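Local coordinates for protein phenolic acid decarboxylase (Sedimentibacter hydroxybenzoicus, PDB 7AE5) that catalyses the reversible, non-oxidative decarboxylation of 4-hydroxybenzoate and 3,4-dihydroxybenzoate with prenylated FMN and manganese as cofactors, at residues A403-V408 and I440-T444; V353-V359 and I384-E390; T86-F90 and V392-N396. One frame throughout, in Å; residues are numbered along the deposited sequence.

Contact 1 of 3, residues A403-V408 and I440-T444; sequences ALTTRV and IDATT. With RB (rubidium ion), chain Q.
V408 and A442 bring the two backbones closest, CA to CA 4.9 Å, and just beside this point three carbonyls turn in on a rubidium ion. R407 O and D441 O each lie 2.5 Å from the metal; they stand 3.5 Å from one another, two acceptors whose mutual repulsion the cation probably offsets. T443 O and water 1 also bind it, and both carboxylate oxygens of D413 complete six ligands. D441 keeps its own carboxylate in the second shell: OD2 takes a hydrogen bond from water 1 at 2.6 Å, while OD1 closes an Asx turn by accepting T443 N from above the carboxylate plane. The ion thus ties helix 397-407 to strand 434-441 in the C-terminal domain of this UbiD-family protein, where the helix packs on a five-stranded mixed sheet. Beside the metal lies an apolar patch. V408 CG2, anti to the carbonyl carbon, presses on A442 CA at 3.5 Å and on I440 CG2 at 3.6 Å. L404 crosses I440 at about a right angle, L404 CD2 to I440 CG2 3.7 Å, and also reaches A442 CB. R407 lays CB against A442 O at 3.4 Å; in one of its two conformers, so less surely, NH2 gives a hydrogen bond to T444 OG1, which lies near the guanidinium plane and also bonds D389. K383 of a second subunit donates to V408 O.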
loop_
_atom_site.group_PDB
_atom_site.type_symbol
_atom_site.label_atom_id
_atom_site.label_comp_id
_atom_site.label_asym_id
_atom_site.label_seq_id
_atom_site.Cartn_x
_atom_site.Cartn_y
_atom_site.Cartn_z
ATOM N N ALA C 403 -21.923 -8.554 8.992
ATOM C CA ALA C 403 -20.930 -7.769 9.716
ATOM C C ALA C 403 -19.839 -7.261 8.784
ATOM O O ALA C 403 -19.316 -6.156 8.970
ATOM C CB ALA C 403 -20.329 -8.601 10.847
ATOM N N LEU C 404 -19.481 -8.053 7.770
ATOM C CA LEU C 404 -18.472 -7.605 6.817
ATOM C C LEU C 404 -18.980 -6.438 5.980
ATOM O O LEU C 404 -18.235 -5.490 5.707
ATOM C CB LEU C 404 -18.045 -8.764 5.917
ATOM C CG LEU C 404 -17.221 -9.868 6.582
ATOM C CD1 LEU C 404 -16.890 -10.962 5.581
ATOM C CD2 LEU C 404 -15.955 -9.293 7.190
ATOM N N THR C 405 -20.246 -6.479 5.574
ATOM C CA THR C 405 -20.768 -5.457 4.678
ATOM C C THR C 405 -21.127 -4.153 5.382
ATOM O O THR C 405 -21.332 -3.146 4.697
ATOM C CB THR C 405 -21.997 -5.987 3.933
ATOM O OG1 THR C 405 -23.015 -6.351 4.875
ATOM C CG2 THR C 405 -21.629 -7.198 3.088
ATOM N N THR C 406 -21.211 -4.129 6.717
ATOM C CA THR C 406 -21.645 -2.926 7.422
ATOM C C THR C 406 -20.656 -2.377 8.447
ATOM O O THR C 406 -20.829 -1.231 8.878
ATOM C CB THR C 406 -22.997 -3.166 8.122
ATOM O OG1 THR C 406 -22.891 -4.266 9.036
ATOM C CG2 THR C 406 -24.094 -3.459 7.100
ATOM N N ARG C 407 -19.637 -3.142 8.852
ATOM C CA ARG C 407 -18.660 -2.685 9.835
ATOM C C ARG C 407 -17.229 -2.683 9.317
ATOM O O ARG C 407 -16.309 -2.335 10.075
ATOM C CB ARG C 407 -18.725 -3.549 11.104
ATOM C CG ARG C 407 -20.127 -3.939 11.533
ATOM C CD ARG C 407 -20.842 -2.788 12.217
ATOM N NE ARG C 407 -22.197 -2.620 11.706
ATOM C CZ ARG C 407 -23.227 -2.218 12.438
ATOM N NH1 ARG C 407 -24.438 -2.094 11.917
ATOM N NH2 ARG C 407 -23.038 -1.935 13.724
ATOM N N VAL C 408 -17.010 -3.072 8.065
ATOM C CA VAL C 408 -15.680 -3.129 7.472
ATOM C C VAL C 408 -15.542 -1.960 6.509
ATOM O O VAL C 408 -16.174 -1.937 5.444
ATOM C CB VAL C 408 -15.419 -4.461 6.754
ATOM C CG1 VAL C 408 -14.136 -4.381 5.930
ATOM C CG2 VAL C 408 -15.334 -5.588 7.754
ATOM N N ILE C 440 -9.210 -8.756 9.293
ATOM C CA ILE C 440 -10.401 -7.990 8.940
ATOM C C ILE C 440 -11.132 -7.642 10.228
ATOM O O ILE C 440 -11.587 -8.537 10.951
ATOM C CB ILE C 440 -11.317 -8.763 7.979
ATOM C CG1 ILE C 440 -10.560 -9.134 6.704
ATOM C CG2 ILE C 440 -12.547 -7.941 7.634
ATOM C CD1 ILE C 440 -11.364 -9.981 5.749
ATOM N N ASP C 441 -11.249 -6.345 10.512
ATOM C CA ASP C 441 -11.901 -5.869 11.731
ATOM C C ASP C 441 -13.350 -5.503 11.407
ATOM O O ASP C 441 -13.704 -4.339 11.189
ATOM C CB ASP C 441 -11.126 -4.694 12.327
ATOM C CG ASP C 441 -11.846 -4.052 13.500
ATOM O OD1 ASP C 441 -12.678 -4.737 14.133
ATOM O OD2 ASP C 441 -11.574 -2.869 13.798
ATOM N N ALA C 442 -14.205 -6.533 11.405
ATOM C CA ALA C 442 -15.639 -6.386 11.178
ATOM C C ALA C 442 -16.395 -5.992 12.441
ATOM O O ALA C 442 -17.568 -6.358 12.594
ATOM C CB ALA C 442 -16.219 -7.677 10.596
ATOM N N THR C 443 -15.758 -5.263 13.350
ATOM C CA THR C 443 -16.417 -4.831 14.571
ATOM C C THR C 443 -16.811 -3.361 14.499
ATOM O O THR C 443 -16.272 -2.571 13.702
ATOM C CB THR C 443 -15.531 -5.067 15.800
ATOM O OG1 THR C 443 -14.415 -4.169 15.773
ATOM C CG2 THR C 443 -15.038 -6.505 15.834
ATOM N N THR C 444 -17.787 -3.024 15.351
ATOM C CA THR C 444 -18.282 -1.663 15.505
ATOM C C THR C 444 -17.271 -0.828 16.278
ATOM O O THR C 444 -16.785 -1.270 17.326
ATOM C CB THR C 444 -19.618 -1.677 16.255
ATOM O OG1 THR C 444 -20.540 -2.555 15.596
ATOM C CG2 THR C 444 -20.209 -0.283 16.335
HETATM RB RB RB Q . -14.660 -2.190 11.885
HETATM O O HOH W 1 -13.461 -1.150 13.755
#

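Contact 2 of 3, residues V353-V359 and I384-E390; sequences VIISTKV and IVIVVDE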
loop_
_atom_site.group_PDB
_atom_site.type_symbol
_atom_site.label_atom_id
_atom_site.label_comp_id
_atom_site.label_asym_id
_atom_site.label_seq_id
_atom_site.Cartn_x
_atom_site.Cartn_y
_atom_site.Cartn_z
ATOM N N VAL C 353 -10.273 -18.088 10.146
ATOM C CA VAL C 353 -10.682 -17.974 11.544
ATOM C C VAL C 353 -11.617 -16.783 11.690
ATOM O O VAL C 353 -11.338 -15.700 11.164
ATOM C CB VAL C 353 -9.472 -17.821 12.489
ATOM C CG1 VAL C 353 -9.930 -17.732 13.936
ATOM C CG2 VAL C 353 -8.502 -18.978 12.312
ATOM N N ILE C 354 -12.720 -16.979 12.406
ATOM C CA ILE C 354 -13.646 -15.909 12.754
ATOM C C ILE C 354 -13.773 -15.877 14.269
ATOM O O ILE C 354 -14.177 -16.872 14.884
ATOM C CB ILE C 354 -15.021 -16.094 12.092
ATOM C CG1 ILE C 354 -14.854 -16.480 10.622
ATOM C CG2 ILE C 354 -15.852 -14.826 12.226
ATOM C CD1 ILE C 354 -16.151 -16.776 9.928
ATOM N N ILE C 355 -13.427 -14.740 14.870
ATOM C CA ILE C 355 -13.485 -14.553 16.315
ATOM C C ILE C 355 -14.579 -13.545 16.629
ATOM O O ILE C 355 -14.595 -12.443 16.070
ATOM C CB ILE C 355 -12.140 -14.071 16.884
ATOM C CG1 ILE C 355 -11.005 -15.003 16.466
ATOM C CG2 ILE C 355 -12.212 -13.955 18.401
ATOM C CD1 ILE C 355 -9.646 -14.333 16.481
ATOM N N SER C 356 -15.486 -13.918 17.525
ATOM C CA SER C 356 -16.426 -12.973 18.110
ATOM C C SER C 356 -15.903 -12.534 19.467
ATOM O O SER C 356 -15.440 -13.357 20.263
ATOM C CB SER C 356 -17.824 -13.581 18.252
ATOM O OG SER C 356 -17.858 -14.581 19.255
ATOM N N THR C 357 -15.969 -11.234 19.726
ATOM C CA THR C 357 -15.421 -10.710 20.964
ATOM C C THR C 357 -16.146 -9.427 21.333
ATOM O O THR C 357 -16.732 -8.752 20.483
ATOM C CB THR C 357 -13.915 -10.453 20.841
ATOM O OG1 THR C 357 -13.382 -10.080 22.119
ATOM C CG2 THR C 357 -13.656 -9.341 19.840
ATOM N N LYS C 358 -16.104 -9.110 22.623
ATOM C CA LYS C 358 -16.447 -7.775 23.081
ATOM C C LYS C 358 -15.224 -6.881 22.921
ATOM O O LYS C 358 -14.107 -7.280 23.262
ATOM C CB LYS C 358 -16.909 -7.805 24.537
ATOM C CG LYS C 358 -17.678 -6.565 24.967
ATOM C CD LYS C 358 -16.933 -5.784 26.038
ATOM C CE LYS C 358 -17.724 -4.556 26.464
ATOM N NZ LYS C 358 -19.031 -4.923 27.074
ATOM N N VAL C 359 -15.427 -5.686 22.381
ATOM C CA VAL C 359 -14.331 -4.759 22.124
ATOM C C VAL C 359 -14.122 -3.924 23.383
ATOM O O VAL C 359 -14.952 -3.077 23.721
ATOM C CB VAL C 359 -14.613 -3.879 20.900
ATOM C CG1 VAL C 359 -13.399 -3.026 20.561
ATOM C CG2 VAL C 359 -15.001 -4.739 19.707
ATOM N N ILE C 384 -6.464 -15.911 7.237
ATOM C CA ILE C 384 -7.560 -14.954 7.152
ATOM C C ILE C 384 -8.277 -14.941 8.493
ATOM O O ILE C 384 -8.853 -15.956 8.905
ATOM C CB ILE C 384 -8.529 -15.294 6.010
ATOM C CG1 ILE C 384 -7.773 -15.322 4.680
ATOM C CG2 ILE C 384 -9.665 -14.283 5.962
ATOM C CD1 ILE C 384 -8.605 -15.779 3.506
ATOM N N VAL C 385 -8.241 -13.798 9.171
ATOM C CA VAL C 385 -8.793 -13.652 10.513
ATOM C C VAL C 385 -9.836 -12.543 10.483
ATOM O O VAL C 385 -9.504 -11.379 10.228
ATOM C CB VAL C 385 -7.700 -13.345 11.547
ATOM C CG1 VAL C 385 -8.301 -13.238 12.941
ATOM C CG2 VAL C 385 -6.618 -14.411 11.504
ATOM N N ILE C 386 -11.087 -12.904 10.754
ATOM C CA ILE C 386 -12.200 -11.964 10.811
ATOM C C ILE C 386 -12.649 -11.852 12.259
ATOM O O ILE C 386 -12.886 -12.870 12.920
ATOM C CB ILE C 386 -13.364 -12.411 9.910
ATOM C CG1 ILE C 386 -12.874 -12.661 8.483
ATOM C CG2 ILE C 386 -14.481 -11.378 9.928
ATOM C CD1 ILE C 386 -13.838 -13.460 7.641
ATOM N N VAL C 387 -12.766 -10.623 12.752
ATOM C CA VAL C 387 -13.218 -10.356 14.113
ATOM C C VAL C 387 -14.573 -9.667 14.044
ATOM O O VAL C 387 -14.730 -8.660 13.345
ATOM C CB VAL C 387 -12.205 -9.502 14.894
ATOM C CG1 VAL C 387 -12.607 -9.427 16.356
ATOM C CG2 VAL C 387 -10.806 -10.079 14.752
ATOM N N VAL C 388 -15.547 -10.211 14.771
ATOM C CA VAL C 388 -16.902 -9.682 14.800
ATOM C C VAL C 388 -17.275 -9.375 16.248
ATOM O O VAL C 388 -16.582 -9.763 17.190
ATOM C CB VAL C 388 -17.918 -10.650 14.164
ATOM C CG1 VAL C 388 -17.544 -10.939 12.714
ATOM C CG2 VAL C 388 -17.985 -11.941 14.967
ATOM N N ASP C 389 -18.394 -8.672 16.413
ATOM C CA ASP C 389 -18.816 -8.240 17.736
ATOM C C ASP C 389 -19.366 -9.415 18.544
ATOM O O ASP C 389 -19.545 -10.530 18.045
ATOM C CB ASP C 389 -19.866 -7.135 17.637
ATOM C CG ASP C 389 -19.294 -5.830 17.126
ATOM O OD1 ASP C 389 -18.292 -5.356 17.704
ATOM O OD2 ASP C 389 -19.852 -5.272 16.155
ATOM N N GLU C 390 -19.653 -9.133 19.817
ATOM C CA GLU C 390 -20.022 -10.184 20.758
ATOM C C GLU C 390 -21.369 -10.810 20.422
ATOM O O GLU C 390 -21.586 -11.994 20.703
ATOM C CB GLU C 390 -20.029 -9.622 22.182
ATOM C CG GLU C 390 -21.120 -8.592 22.448
ATOM C CD GLU C 390 -20.678 -7.168 22.145
ATOM O OE1 GLU C 390 -19.635 -6.993 21.478
ATOM O OE2 GLU C 390 -21.378 -6.224 22.572
HETATM O O HOH W 2 -20.756 -14.152 19.433
HETATM O O HOH W 3 -18.106 -4.583 21.544
#
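V353 and I386 share the straightest of five backbone hydrogen bonds between two parallel strands, I386 N donating to V353 O at 2.8 Å and 171°. V353 N, I355 N and T357 N reach to I384 O, I386 O and V388 O, and V388 N returns one to I355 O; I386 and V388 therefore bond through both N and O. The CA-H groups share the acceptors, as with I354 CA 3.1 Å from I386 O. On one side of the sheet I354 lies alongside I386, I354 CG2 4.2 Å from I386 CB. On the other, I355 CD1 reaches V385 CG1 at 3.9 Å. T357 CG2 meets V387 CG1 at 3.6 Å. Near the strand ends two waters bridge the segments: water 2 accepts from S356 OG and donates to E390 O, while water 3 joins V359 N to E390 OE1, 2.9 Å from that oxygen. Further out, V400 and A403 of helix 397-407 back the I354 and V388 face, and L372 and A365 of helix 364-372 the V353, V385 and V387 face. Strand 352-357, the helices that follow it and strand 384-388, its parallel neighbour, form a beta-alpha-beta crossover in the C-terminal domain.

Contact 3 of 3, residues T86-F90 and V392-N396; sequences TKDQF and VDPFN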
loop_
_atom_site.group_PDB
_atom_site.type_symbol
_atom_site.label_atom_id
_atom_site.label_comp_id
_atom_site.label_asym_id
_atom_site.label_seq_id
_atom_site.Cartn_x
_atom_site.Cartn_y
_atom_site.Cartn_z
ATOM N N THR C 86 -24.424 -24.741 15.591
ATOM C CA THR C 86 -22.994 -25.017 15.683
ATOM C C THR C 86 -22.362 -24.266 16.850
ATOM O O THR C 86 -21.487 -24.802 17.540
ATOM C CB THR C 86 -22.308 -24.654 14.365
ATOM O OG1 THR C 86 -22.907 -25.398 13.298
ATOM C CG2 THR C 86 -20.826 -24.986 14.425
ATOM N N LYS C 87 -22.802 -23.029 17.091
ATOM C CA LYS C 87 -22.287 -22.262 18.221
ATOM C C LYS C 87 -22.575 -22.971 19.540
ATOM O O LYS C 87 -21.704 -23.061 20.413
ATOM C CB LYS C 87 -22.894 -20.860 18.219
ATOM C CG LYS C 87 -22.619 -20.050 19.478
ATOM C CD LYS C 87 -23.243 -18.664 19.380
ATOM C CE LYS C 87 -22.370 -17.599 20.032
ATOM N NZ LYS C 87 -23.167 -16.398 20.460
ATOM N N ASP C 88 -23.797 -23.488 19.700
ATOM C CA ASP C 88 -24.141 -24.183 20.938
ATOM C C ASP C 88 -23.380 -25.497 21.062
ATOM O O ASP C 88 -23.011 -25.902 22.171
ATOM C CB ASP C 88 -25.648 -24.419 21.010
ATOM C CG ASP C 88 -26.403 -23.204 21.513
ATOM O OD1 ASP C 88 -27.631 -23.136 21.301
ATOM O OD2 ASP C 88 -25.768 -22.314 22.118
ATOM N N GLN C 89 -23.142 -26.182 19.940
ATOM C CA GLN C 89 -22.270 -27.353 19.968
ATOM C C GLN C 89 -20.858 -26.966 20.380
ATOM O O GLN C 89 -20.170 -27.725 21.072
ATOM C CB GLN C 89 -22.252 -28.041 18.601
ATOM C CG GLN C 89 -23.586 -28.606 18.140
ATOM C CD GLN C 89 -23.438 -29.533 16.944
ATOM O OE1 GLN C 89 -22.560 -30.395 16.918
ATOM N NE2 GLN C 89 -24.297 -29.357 15.947
ATOM N N PHE C 90 -20.409 -25.780 19.961
ATOM C CA PHE C 90 -19.078 -25.306 20.327
ATOM C C PHE C 90 -18.974 -25.059 21.827
ATOM O O PHE C 90 -17.951 -25.380 22.444
ATOM C CB PHE C 90 -18.755 -24.041 19.529
ATOM C CG PHE C 90 -17.597 -23.246 20.070
ATOM C CD1 PHE C 90 -16.303 -23.525 19.666
ATOM C CD2 PHE C 90 -17.808 -22.194 20.950
ATOM C CE1 PHE C 90 -15.238 -22.791 20.150
ATOM C CE2 PHE C 90 -16.747 -21.458 21.438
ATOM C CZ PHE C 90 -15.460 -21.757 21.036
ATOM N N VAL C 392 -22.631 -11.279 17.399
ATOM C CA VAL C 392 -22.618 -11.958 16.109
ATOM C C VAL C 392 -22.136 -13.386 16.310
ATOM O O VAL C 392 -21.060 -13.616 16.875
ATOM C CB VAL C 392 -21.725 -11.214 15.103
ATOM C CG1 VAL C 392 -21.428 -12.102 13.900
ATOM C CG2 VAL C 392 -22.386 -9.920 14.665
ATOM N N ASP C 393 -22.930 -14.343 15.855
ATOM C CA ASP C 393 -22.531 -15.744 15.868
ATOM C C ASP C 393 -21.456 -15.959 14.811
ATOM O O ASP C 393 -21.759 -15.868 13.615
ATOM C CB ASP C 393 -23.748 -16.636 15.601
ATOM C CG ASP C 393 -23.428 -18.125 15.675
ATOM O OD1 ASP C 393 -22.261 -18.495 15.928
ATOM O OD2 ASP C 393 -24.360 -18.933 15.475
ATOM N N PRO C 394 -20.205 -16.241 15.189
ATOM C CA PRO C 394 -19.153 -16.420 14.177
ATOM C C PRO C 394 -19.263 -17.722 13.403
ATOM O O PRO C 394 -18.493 -17.923 12.454
ATOM C CB PRO C 394 -17.866 -16.376 15.006
ATOM C CG PRO C 394 -18.276 -16.943 16.324
ATOM C CD PRO C 394 -19.706 -16.498 16.552
ATOM N N PHE C 395 -20.179 -18.611 13.779
ATOM C CA PHE C 395 -20.443 -19.822 13.018
ATOM C C PHE C 395 -21.579 -19.645 12.021
ATOM O O PHE C 395 -21.758 -20.499 11.145
ATOM C CB PHE C 395 -20.764 -20.980 13.970
ATOM C CG PHE C 395 -19.650 -21.302 14.926
ATOM C CD1 PHE C 395 -18.637 -22.175 14.564
ATOM C CD2 PHE C 395 -19.609 -20.720 16.183
ATOM C CE1 PHE C 395 -17.609 -22.468 15.441
ATOM C CE2 PHE C 395 -18.585 -21.008 17.063
ATOM C CZ PHE C 395 -17.583 -21.882 16.693
ATOM N N ASN C 396 -22.349 -18.564 12.142
ATOM C CA ASN C 396 -23.405 -18.228 11.191
ATOM C C ASN C 396 -22.779 -17.322 10.139
ATOM O O ASN C 396 -22.690 -16.105 10.305
ATOM C CB ASN C 396 -24.575 -17.560 11.903
ATOM C CG ASN C 396 -25.777 -17.349 10.998
ATOM O OD1 ASN C 396 -25.642 -16.934 9.846
ATOM N ND2 ASN C 396 -26.962 -17.635 11.521
HETATM O O HOH W 2 -20.756 -14.152 19.433
#
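F395 leans its ring across the first turn of helix 86-96, meeting T86, K87 and F90 in turn. At the root, its CB lies 4.0 Å from T86 CB. CG, set anti to the carbonyl carbon (chi1 -60°), sends the ring toward the helix, where the side chains of F395 and T86 cross at about a right angle and T86 CG2 comes to 3.6 Å from F395 CD1. The other ortho carbon, CD2, rests on the backbone of K87, 3.7 Å from its CA. Further along, CE2 touches F90 CB and CG. The tip, CZ, ends 3.6 Å from F90 CD1, the two ring planes inclined at 44°. F90 passes the packing on to Y330, edge-to-face, and L323 also touches F395. D393 meets the K87 side chain, and within its own loop its OD1 accepts F395 N at 3.0 Å from above the carboxylate plane. The same oxygen lies 3.4 Å from K87 CB, and the D393 and K87 side chains run past each other in opposite directions. The ammonium stays at 5.1 Å, K87 NZ to D393 OD1, where a weak attraction is possible, though no salt bridge forms. Replacing D393 by an alanine would probably leave F395 N without this acceptor, so that the F395 end of the loop is less fixed, and open a gap beside the K87 stem. Here a loop of the C-terminal domain packs on a helix of the N-terminal domain, and its shape is an Asx turn inside a type I beta turn, D393 to N396, leading into N396 as N-cap of helix 397-407.

The three contacts sit on one side of the chain's centre, away from the predicted prenylated FMN, manganese and proton-donor residues. Contacts 1 and 2, centres about 9 Å apart, share the sheet: I440 N is 2.8 Å from V385 O, a probable hydrogen bond between the neighbouring strands 384-388 and 434-441. A second probable bond, T444 OG1 to D389 OD2 at 2.9 Å, links the strand end of contact 2 to the surroundings of the rubidium. Contact 2 is nested within the loop closed by contact 3, about 12 Å away between centres; S356 CB packs on V392 O at 3.5 Å, and water 2 serves both. Contacts 1 and 3 do not touch, but helix 397-407 runs between them.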